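Local coordinates for beta-2-microglobulin (Ctenopharyngodon idella, PDB 6LBE), which probably serves as the light chain of MHC class I, pairing with the heavy chain that presents peptides to the immune system, at residues 47-53 with 65-70. Numbering follows the deposited sequence.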
ATOM      1  N   ILE B  47      23.117  -3.274  -3.254  1.00 17.38           N
ATOM      2  CA  ILE B  47      23.376  -1.849  -3.108  1.00 16.79           C
ATOM      3  C   ILE B  47      23.150  -1.459  -1.651  1.00 21.64           C
ATOM      4  O   ILE B  47      22.074  -1.738  -1.096  1.00 22.48           O
ATOM      5  CB  ILE B  47      22.493  -1.037  -4.068  1.00 15.73           C
ATOM      6  CG1 ILE B  47      22.448  -1.735  -5.434  1.00 15.24           C
ATOM      7  CG2 ILE B  47      23.007   0.401  -4.196  1.00 15.77           C
ATOM      8  CD1 ILE B  47      21.565  -1.029  -6.462  1.00 13.18           C
ATOM      9  N   PRO B  48      24.121  -0.833  -0.986  1.00 16.43           N
ATOM     10  CA  PRO B  48      23.912  -0.441   0.411  1.00 17.36           C
ATOM     11  C   PRO B  48      22.967   0.744   0.539  1.00 20.57           C
ATOM     12  O   PRO B  48      22.914   1.629  -0.323  1.00 17.23           O
ATOM     13  CB  PRO B  48      25.323  -0.071   0.894  1.00 18.16           C
ATOM     14  CG  PRO B  48      26.078   0.217  -0.314  1.00 14.75           C
ATOM     15  CD  PRO B  48      25.517  -0.657  -1.402  1.00 13.10           C
ATOM     16  N   GLY B  49      22.236   0.763   1.652  1.00 18.47           N
ATOM     17  CA  GLY B  49      21.435   1.920   2.007  1.00 17.42           C
ATOM     18  C   GLY B  49      19.988   1.900   1.564  1.00 12.51           C
ATOM     19  O   GLY B  49      19.363   2.961   1.509  1.00  7.41           O
ATOM     20  N   SER B  50      19.427   0.733   1.283  1.00 16.10           N
ATOM     21  CA  SER B  50      18.032   0.607   0.884  1.00 14.45           C
ATOM     22  C   SER B  50      17.091   0.662   2.086  1.00 16.59           C
ATOM     23  O   SER B  50      17.452   0.300   3.211  1.00 16.08           O
ATOM     24  CB  SER B  50      17.816  -0.713   0.151  1.00 15.13           C
ATOM     25  OG  SER B  50      18.192  -1.800   0.980  1.00 18.23           O
ATOM     26  N   THR B  51      15.865   1.099   1.828  1.00 15.56           N
ATOM     27  CA  THR B  51      14.820   1.185   2.838  1.00 13.24           C
ATOM     28  C   THR B  51      13.730   0.189   2.487  1.00 12.47           C
ATOM     29  O   THR B  51      13.458  -0.040   1.308  1.00 14.52           O
ATOM     30  CB  THR B  51      14.231   2.603   2.913  1.00 11.66           C
ATOM     31  OG1 THR B  51      15.296   3.551   3.020  1.00 13.40           O
ATOM     32  CG2 THR B  51      13.322   2.766   4.111  1.00  9.28           C
ATOM     33  N   GLN B  52      13.114  -0.404   3.503  1.00 12.69           N
ATOM     34  CA  GLN B  52      11.995  -1.305   3.288  1.00 12.01           C
ATOM     35  C   GLN B  52      10.833  -0.842   4.144  1.00 15.03           C
ATOM     36  O   GLN B  52      10.972  -0.704   5.362  1.00 21.62           O
ATOM     37  CB  GLN B  52      12.344  -2.758   3.612  1.00 12.00           C
ATOM     38  CG  GLN B  52      11.314  -3.746   3.025  1.00 14.19           C
ATOM     39  CD  GLN B  52      11.622  -5.191   3.324  1.00 13.51           C
ATOM     40  OE1 GLN B  52      10.888  -5.864   4.078  1.00 14.58           O
ATOM     41  NE2 GLN B  52      12.727  -5.685   2.756  1.00  8.67           N
ATOM     42  N   THR B  53       9.689  -0.608   3.510  1.00 13.17           N
ATOM     43  CA  THR B  53       8.520  -0.173   4.249  1.00 13.44           C
ATOM     44  C   THR B  53       8.079  -1.260   5.226  1.00 16.61           C
ATOM     45  O   THR B  53       8.482  -2.421   5.131  1.00 17.57           O
ATOM     46  CB  THR B  53       7.392   0.197   3.283  1.00 16.24           C
ATOM     47  OG1 THR B  53       7.024  -0.944   2.490  1.00 12.87           O
ATOM     48  CG2 THR B  53       7.854   1.297   2.376  1.00  8.70           C
ATOM     49  N   LEU B  65       4.747  -4.622   0.002  1.00 15.59           N
ATOM     50  CA  LEU B  65       5.988  -4.141   0.575  1.00 15.68           C
ATOM     51  C   LEU B  65       6.745  -3.410  -0.516  1.00 12.82           C
ATOM     52  O   LEU B  65       6.618  -3.746  -1.695  1.00 16.58           O
ATOM     53  CB  LEU B  65       6.827  -5.297   1.139  1.00 14.06           C
ATOM     54  CG  LEU B  65       6.528  -5.792   2.554  1.00 15.15           C
ATOM     55  CD1 LEU B  65       7.179  -7.149   2.799  1.00 13.21           C
ATOM     56  CD2 LEU B  65       6.990  -4.789   3.601  1.00 16.58           C
ATOM     57  N   THR B  66       7.524  -2.408  -0.121  1.00  9.78           N
ATOM     58  CA  THR B  66       8.354  -1.656  -1.053  1.00 11.57           C
ATOM     59  C   THR B  66       9.787  -1.631  -0.549  1.00 12.53           C
ATOM     60  O   THR B  66      10.026  -1.557   0.660  1.00 19.84           O
ATOM     61  CB  THR B  66       7.864  -0.191  -1.231  1.00 13.56           C
ATOM     62  OG1 THR B  66       6.491  -0.160  -1.648  1.00 10.68           O
ATOM     63  CG2 THR B  66       8.708   0.529  -2.268  1.00 13.85           C
ATOM     64  N   LYS B  67      10.739  -1.694  -1.465  1.00 12.26           N
ATOM     65  CA  LYS B  67      12.123  -1.371  -1.150  1.00 14.79           C
ATOM     66  C   LYS B  67      12.655  -0.431  -2.220  1.00 12.91           C
ATOM     67  O   LYS B  67      12.356  -0.594  -3.404  1.00 10.96           O
ATOM     68  CB  LYS B  67      13.023  -2.617  -1.053  1.00 11.46           C
ATOM     69  CG  LYS B  67      14.508  -2.277  -0.906  1.00 15.14           C
ATOM     70  CD  LYS B  67      15.359  -3.449  -0.461  1.00 11.67           C
ATOM     71  CE  LYS B  67      14.925  -3.963   0.867  1.00  9.27           C
ATOM     72  NZ  LYS B  67      16.000  -4.808   1.449  1.00 14.79           N
ATOM     73  N   TYR B  68      13.429   0.558  -1.793  1.00 12.89           N
ATOM     74  CA  TYR B  68      13.992   1.532  -2.711  1.00 12.35           C
ATOM     75  C   TYR B  68      15.389   1.927  -2.258  1.00 14.96           C
ATOM     76  O   TYR B  68      15.768   1.742  -1.093  1.00 15.27           O
ATOM     77  CB  TYR B  68      13.130   2.788  -2.819  1.00 13.42           C
ATOM     78  CG  TYR B  68      12.864   3.458  -1.499  1.00 13.48           C
ATOM     79  CD1 TYR B  68      13.739   4.422  -0.988  1.00 13.42           C
ATOM     80  CD2 TYR B  68      11.742   3.130  -0.757  1.00 12.33           C
ATOM     81  CE1 TYR B  68      13.483   5.040   0.225  1.00 10.27           C
ATOM     82  CE2 TYR B  68      11.488   3.735   0.444  1.00 13.67           C
ATOM     83  CZ  TYR B  68      12.357   4.691   0.926  1.00 12.35           C
ATOM     84  OH  TYR B  68      12.079   5.290   2.123  1.00 16.30           O
ATOM     85  N   VAL B  69      16.138   2.506  -3.197  1.00 12.18           N
ATOM     86  CA  VAL B  69      17.522   2.881  -2.963  1.00 13.85           C
ATOM     87  C   VAL B  69      17.904   3.889  -4.038  1.00 14.01           C
ATOM     88  O   VAL B  69      17.392   3.845  -5.158  1.00 12.58           O
ATOM     89  CB  VAL B  69      18.431   1.627  -2.978  1.00 11.45           C
ATOM     90  CG1 VAL B  69      18.501   1.055  -4.374  1.00 14.43           C
ATOM     91  CG2 VAL B  69      19.796   1.956  -2.494  1.00 11.32           C
ATOM     92  N   ASP B  70      18.775   4.825  -3.688  1.00 12.56           N
ATOM     93  CA  ASP B  70      19.309   5.700  -4.717  1.00 17.58           C
ATOM     94  C   ASP B  70      20.146   4.893  -5.712  1.00 18.41           C
ATOM     95  O   ASP B  70      20.805   3.910  -5.357  1.00 14.27           O
ATOM     96  CB  ASP B  70      20.144   6.825  -4.102  1.00 18.25           C
ATOM     97  CG  ASP B  70      19.297   7.843  -3.313  1.00 29.06           C
ATOM     98  OD1 ASP B  70      18.045   7.761  -3.342  1.00 23.31           O
ATOM     99  OD2 ASP B  70      19.896   8.736  -2.665  1.00 32.65           O
TER
HETATM  100  O   HOH W   1      16.819   4.314   1.025  1.00 15.12           O
HETATM  101  O   HOH W   2      18.713  -4.381  -0.495  1.00 21.04           O
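Ile47 hydrogen-bonds through its backbone to Leu40 of strand 36-42, and its CG2 lies 4.0 Å from Val69 CG2, between the two sheets of the immunoglobulin sandwich. The chain then turns through Pro48 and Gly49 toward the edge of the other sheet. Ser50 OG shares a water with Lys67 NZ, weakly on the lysine side; that ammonium also hydrogen-bonds Ile38 O. Thr51 and Tyr68 form an antiparallel hydrogen-bonded pair: Thr51 N to Tyr68 O is 3.0 Å, and Tyr68 N to Thr51 O is 3.2 Å. Thr51 CB sits over the tyrosine ring, 3.9 Å from its centroid, a CH-pi contact. Gln52 and Lys67 follow as a non-hydrogen-bonded pair. Thr53 N reaches Thr66 O at 3.0 Å. Its side chain replaces the backbone carbonyl as acceptor, with Thr66 N to Thr53 OG1 also 3.0 Å. Three backbone hydrogen bonds and one to the Thr53 hydroxyl therefore hold this edge strand of the C1-set domain to strand 63-71, while apolar contact is concentrated at Ile47 and Val69.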